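Long-range contacts in twitching motility protein PilT (Aquifex aeolicus, PDB 2EYU), which probably powers type IV pilus retraction, and so twitching motility, as a P-loop motor ATPase: residues L29-T34 with L130-A135; D100-G105 with H124-T129. The protein carries 1 engineered substitution. All blocks are in the same frame, centred on the assembly; numbering follows the deposited sequence.

Interaction 1 (L29-T34 with L130-A135)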
loop_
_atom_site.group_PDB
_atom_site.type_symbol
_atom_site.label_atom_id
_atom_site.label_comp_id
_atom_site.label_asym_id
_atom_site.label_seq_id
_atom_site.Cartn_x
_atom_site.Cartn_y
_atom_site.Cartn_z
ATOM N N LEU A 29 3.052 -0.137 -0.735
ATOM C CA LEU A 29 2.351 0.971 -0.104
ATOM C C LEU A 29 0.898 0.642 0.176
ATOM O O LEU A 29 0.241 0.048 -0.682
ATOM C CB LEU A 29 2.371 2.193 -1.015
ATOM C CG LEU A 29 3.754 2.655 -1.479
ATOM C CD1 LEU A 29 3.644 3.916 -2.316
ATOM C CD2 LEU A 29 4.653 2.880 -0.289
ATOM N N VAL A 30 0.413 1.017 1.367
ATOM C CA VAL A 30 -1.014 0.732 1.630
ATOM C C VAL A 30 -1.648 2.060 2.008
ATOM O O VAL A 30 -1.157 2.726 2.935
ATOM C CB VAL A 30 -1.183 -0.338 2.711
ATOM C CG1 VAL A 30 -2.629 -0.503 3.120
ATOM C CG2 VAL A 30 -0.673 -1.680 2.190
ATOM N N THR A 31 -2.680 2.495 1.293
ATOM C CA THR A 31 -3.121 3.875 1.502
ATOM C C THR A 31 -4.629 3.998 1.688
ATOM O O THR A 31 -5.381 3.055 1.527
ATOM C CB THR A 31 -2.730 4.777 0.313
ATOM O OG1 THR A 31 -3.496 4.372 -0.819
ATOM C CG2 THR A 31 -1.253 4.603 -0.048
ATOM N N GLY A 32 -5.039 5.214 2.057
ATOM C CA GLY A 32 -6.431 5.554 2.255
ATOM C C GLY A 32 -6.639 6.630 3.309
ATOM O O GLY A 32 -5.762 7.030 4.073
ATOM N N PRO A 33 -7.866 7.134 3.364
ATOM C CA PRO A 33 -8.177 8.244 4.273
ATOM C C PRO A 33 -8.093 7.873 5.736
ATOM O O PRO A 33 -7.564 6.841 6.161
ATOM C CB PRO A 33 -9.623 8.584 3.866
ATOM C CG PRO A 33 -10.160 7.321 3.278
ATOM C CD PRO A 33 -9.005 6.680 2.551
ATOM N N THR A 34 -8.633 8.761 6.574
ATOM C CA THR A 34 -8.615 8.509 8.011
ATOM C C THR A 34 -9.440 7.288 8.353
ATOM O O THR A 34 -10.516 7.087 7.790
ATOM C CB THR A 34 -9.140 9.769 8.737
ATOM O OG1 THR A 34 -8.038 10.685 8.806
ATOM C CG2 THR A 34 -9.574 9.439 10.144
ATOM N N LEU A 130 0.414 5.952 3.222
ATOM C CA LEU A 130 0.084 7.338 2.902
ATOM C C LEU A 130 -1.438 7.500 3.027
ATOM O O LEU A 130 -2.163 6.492 3.028
ATOM C CB LEU A 130 0.486 7.730 1.502
ATOM C CG LEU A 130 1.829 7.391 0.882
ATOM C CD1 LEU A 130 1.817 6.025 0.216
ATOM C CD2 LEU A 130 2.205 8.459 -0.139
ATOM N N HIS A 131 -1.889 8.738 3.096
ATOM C CA HIS A 131 -3.320 9.040 3.172
ATOM C C HIS A 131 -3.973 9.331 1.838
ATOM O O HIS A 131 -5.114 9.821 1.749
ATOM C CB HIS A 131 -3.520 10.249 4.106
ATOM C CG HIS A 131 -3.595 9.828 5.546
ATOM N ND1 HIS A 131 -2.797 10.384 6.522
ATOM C CD2 HIS A 131 -4.380 8.936 6.188
ATOM C CE1 HIS A 131 -3.076 9.842 7.692
ATOM N NE2 HIS A 131 -4.035 8.954 7.523
ATOM N N THR A 132 -3.287 9.026 0.743
ATOM C CA THR A 132 -3.870 9.205 -0.591
ATOM C C THR A 132 -4.979 8.212 -0.848
ATOM O O THR A 132 -5.027 7.130 -0.253
ATOM C CB THR A 132 -2.785 9.038 -1.673
ATOM O OG1 THR A 132 -2.114 7.796 -1.422
ATOM C CG2 THR A 132 -1.737 10.132 -1.580
ATOM N N ASN A 133 -5.896 8.569 -1.748
ATOM C CA ASN A 133 -7.091 7.744 -1.914
ATOM C C ASN A 133 -6.991 6.751 -3.057
ATOM O O ASN A 133 -7.798 5.821 -3.082
ATOM C CB ASN A 133 -8.311 8.658 -2.120
ATOM C CG ASN A 133 -9.119 8.752 -0.833
ATOM O OD1 ASN A 133 -10.325 8.986 -0.844
ATOM N ND2 ASN A 133 -8.424 8.554 0.285
ATOM N N THR A 134 -6.054 6.942 -3.977
ATOM C CA THR A 134 -6.024 6.152 -5.214
ATOM C C THR A 134 -4.621 5.722 -5.583
ATOM O O THR A 134 -3.637 6.315 -5.143
ATOM C CB THR A 134 -6.649 7.044 -6.311
ATOM O OG1 THR A 134 -8.088 6.894 -6.202
ATOM C CG2 THR A 134 -6.290 6.648 -7.719
ATOM N N ALA A 135 -4.476 4.676 -6.386
ATOM C CA ALA A 135 -3.147 4.201 -6.747
ATOM C C ALA A 135 -2.409 5.313 -7.485
ATOM O O ALA A 135 -1.207 5.469 -7.290
ATOM C CB ALA A 135 -3.242 2.932 -7.576
#

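Interaction 2 (D100-G105 with H124-T129)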
loop_
_atom_site.group_PDB
_atom_site.type_symbol
_atom_site.label_atom_id
_atom_site.label_comp_id
_atom_site.label_asym_id
_atom_site.label_seq_id
_atom_site.Cartn_x
_atom_site.Cartn_y
_atom_site.Cartn_z
ATOM N N ASP A 100 15.442 -7.474 7.128
ATOM C CA ASP A 100 14.835 -8.036 5.926
ATOM C C ASP A 100 13.635 -7.213 5.463
ATOM O O ASP A 100 13.293 -7.226 4.285
ATOM C CB ASP A 100 14.317 -9.450 6.153
ATOM C CG ASP A 100 15.401 -10.447 6.480
ATOM O OD1 ASP A 100 16.007 -10.925 5.498
ATOM O OD2 ASP A 100 15.585 -10.703 7.685
ATOM N N VAL A 101 13.042 -6.568 6.461
ATOM C CA VAL A 101 11.801 -5.837 6.286
ATOM C C VAL A 101 11.840 -4.590 7.170
ATOM O O VAL A 101 12.278 -4.677 8.308
ATOM C CB VAL A 101 10.562 -6.640 6.680
ATOM C CG1 VAL A 101 9.323 -5.743 6.626
ATOM C CG2 VAL A 101 10.332 -7.858 5.789
ATOM N N ILE A 102 11.383 -3.467 6.644
ATOM C CA ILE A 102 11.167 -2.301 7.494
ATOM C C ILE A 102 9.757 -1.767 7.255
ATOM O O ILE A 102 9.327 -1.715 6.103
ATOM C CB ILE A 102 12.095 -1.118 7.211
ATOM C CG1 ILE A 102 11.754 0.134 8.026
ATOM C CG2 ILE A 102 12.064 -0.790 5.734
ATOM C CD1 ILE A 102 12.791 0.494 9.068
ATOM N N PHE A 103 9.059 -1.337 8.302
ATOM C CA PHE A 103 7.763 -0.681 8.023
ATOM C C PHE A 103 7.908 0.753 8.531
ATOM O O PHE A 103 8.226 0.903 9.711
ATOM C CB PHE A 103 6.637 -1.486 8.644
ATOM C CG PHE A 103 5.292 -0.787 8.782
ATOM C CD1 PHE A 103 4.777 0.039 7.806
ATOM C CD2 PHE A 103 4.550 -0.977 9.944
ATOM C CE1 PHE A 103 3.553 0.673 7.963
ATOM C CE2 PHE A 103 3.330 -0.351 10.110
ATOM C CZ PHE A 103 2.838 0.482 9.129
ATOM N N VAL A 104 7.717 1.727 7.656
ATOM C CA VAL A 104 7.732 3.151 7.929
ATOM C C VAL A 104 6.296 3.681 7.975
ATOM O O VAL A 104 5.599 3.804 6.963
ATOM C CB VAL A 104 8.527 3.965 6.898
ATOM C CG1 VAL A 104 7.979 3.812 5.494
ATOM C CG2 VAL A 104 8.547 5.436 7.292
ATOM N N GLY A 105 5.863 3.988 9.187
ATOM C CA GLY A 105 4.483 4.325 9.459
ATOM C C GLY A 105 3.935 5.422 8.579
ATOM O O GLY A 105 2.782 5.407 8.145
ATOM N N HIS A 124 16.089 -4.229 0.592
ATOM C CA HIS A 124 15.130 -4.404 1.675
ATOM C C HIS A 124 13.698 -4.252 1.190
ATOM O O HIS A 124 13.446 -3.478 0.275
ATOM C CB HIS A 124 15.381 -3.379 2.788
ATOM C CG HIS A 124 16.817 -3.289 3.190
ATOM N ND1 HIS A 124 17.723 -2.452 2.575
ATOM C CD2 HIS A 124 17.504 -3.948 4.154
ATOM C CE1 HIS A 124 18.908 -2.595 3.143
ATOM N NE2 HIS A 124 18.800 -3.493 4.106
ATOM N N LEU A 125 12.814 -4.986 1.859
ATOM C CA LEU A 125 11.384 -4.925 1.597
ATOM C C LEU A 125 10.810 -3.794 2.436
ATOM O O LEU A 125 10.952 -3.795 3.664
ATOM C CB LEU A 125 10.691 -6.247 1.915
ATOM C CG LEU A 125 9.220 -6.305 1.480
ATOM C CD1 LEU A 125 9.082 -6.052 -0.013
ATOM C CD2 LEU A 125 8.586 -7.645 1.819
ATOM N N VAL A 126 10.184 -2.811 1.790
ATOM C CA VAL A 126 9.735 -1.652 2.557
ATOM C C VAL A 126 8.218 -1.501 2.487
ATOM O O VAL A 126 7.653 -1.410 1.409
ATOM C CB VAL A 126 10.423 -0.363 2.087
ATOM C CG1 VAL A 126 9.934 0.826 2.906
ATOM C CG2 VAL A 126 11.940 -0.487 2.208
ATOM N N PHE A 127 7.547 -1.496 3.638
ATOM C CA PHE A 127 6.140 -1.133 3.734
ATOM C C PHE A 127 6.029 0.328 4.165
ATOM O O PHE A 127 6.749 0.817 5.045
ATOM C CB PHE A 127 5.385 -1.977 4.777
ATOM C CG PHE A 127 5.140 -3.419 4.374
ATOM C CD1 PHE A 127 6.190 -4.328 4.407
ATOM C CD2 PHE A 127 3.884 -3.847 3.980
ATOM C CE1 PHE A 127 5.976 -5.644 4.035
ATOM C CE2 PHE A 127 3.670 -5.157 3.600
ATOM C CZ PHE A 127 4.721 -6.059 3.627
ATOM N N GLY A 128 5.110 1.067 3.543
ATOM C CA GLY A 128 4.803 2.390 4.038
ATOM C C GLY A 128 3.323 2.679 3.905
ATOM O O GLY A 128 2.580 1.961 3.238
ATOM N N THR A 129 2.855 3.745 4.557
ATOM C CA THR A 129 1.479 4.154 4.382
ATOM C C THR A 129 1.440 5.634 3.996
ATOM O O THR A 129 2.304 6.418 4.400
ATOM C CB THR A 129 0.547 4.029 5.609
ATOM O OG1 THR A 129 1.106 4.808 6.679
ATOM C CG2 THR A 129 0.414 2.605 6.102
#

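Interaction 1 (L29-T34 with L130-A135)
T31 and L130 lie side by side with their side chains pointing the same way, and T31 CG2 meets L130 CD1 at 3.4 Å, tighter than usual for two methyl groups. The same L130 CD1 reaches L29 CD1 obliquely at 3.8 Å, and its leucine also packs on I142 of helix 135-144. With chi1 at 68°, T31 places OG1 between its backbone N and carbonyl carbon, while CG2 stands beside the N, anti to the carbonyl carbon, and faces L130. The two branches thus split the work: CG2 is apolar packing, whereas OG1 gives a weak hydrogen bond to T132 O (3.2 Å) and has its stronger partner in S167 OG. An alanine in place of T31 would probably leave a gap beside L130 CD1 and deprive S167 OG of its hydroxyl mate.

This is where strand 26-31 runs into a glycine-rich turn whose sequence and strand-loop-helix geometry fit a Walker A P-loop, here set against the loop following strand 125-130. G32 N donates to L130 O over 3.3 Å, with 147° at the hydrogen. A side chain on G32 would run into P33 CD and the preceding carbonyl oxygen. G32 O lies against the imidazole edge, 3.2 Å from H131 CD2, and P33 O is farther off in the plane of the same ring.

T132 approaches obliquely, its OG1 3.5 Å from T31 CB and hydrogen-bonded to T138 OG1. At the far end the N133 side chain crosses the proline ring at about a right angle. N133 has a chi1 of -102°, off the staggered positions; R169 NH2 holds its OD1, and its ND2 is pressed to within 3.0 Å of P33 CD.

Interaction 2 (D100-G105 with H124-T129)
I102 and V126 pair in parallel register, as do V101 with L125 and F103 with F127, in a beta-alpha-beta unit whose strands 101-104 and 125-130 are joined through helix 110-121. In the P-loop NTPase fold the first of these, a hydrophobic strand running toward E106, is consistent with a Walker B strand.

Three good backbone hydrogen bonds hold the pair: I102 N to L125 O (3.0 Å), F127 N to I102 O (3.0 Å) and V104 N to F127 O (2.9 Å), each nearly straight. L125 N adds a weak one to D100 O. Beyond the last of the three, G128 CA approaches V104 O (3.3 Å) in a CA-H...O contact.

Apolar contacts fall on two faces. On one, I102 CG2 touches V126 CG2 at 3.5 Å; CG1 of I102 is anti to the backbone N (chi1 174°), which leads the longer branch away from V126, and the side chain also packs on L91 and A94 of helix 87-97. V104 CG1 lies over the backbone of G128, where a beta carbon would be tight against it.

On the other face, F103 and F127 meet I42 of helix 38-52. Their side chains cross at about a right angle: F103 CD1 lies 3.7 Å from F127 CB, and the edge of the F103 ring turns toward F127 O, 3.5 Å from CD1 and in the ring plane.

After the short helix 16-19 the chain lays down strand 26-31 and the turn after it, then builds helix 38-52, strands 56-61 and 74-79 and helix 87-97 before reaching 100-105. Interaction 2 closes the short loop through helix 110-121 when 124-129 returns beside that strand. The next residues, 130-135, close the much longer loop of interaction 1, so interaction 2 is nested inside it. Strand 125-130 is the shared element, lying between strands 101-104 and 26-31 in the sheet. The two contacts meet there directly, through a probable hydrogen bond from V30 N to G128 O at 3.0 Å, which joins strand 26-31, leading into the probable P-loop, to the beta-alpha-beta unit.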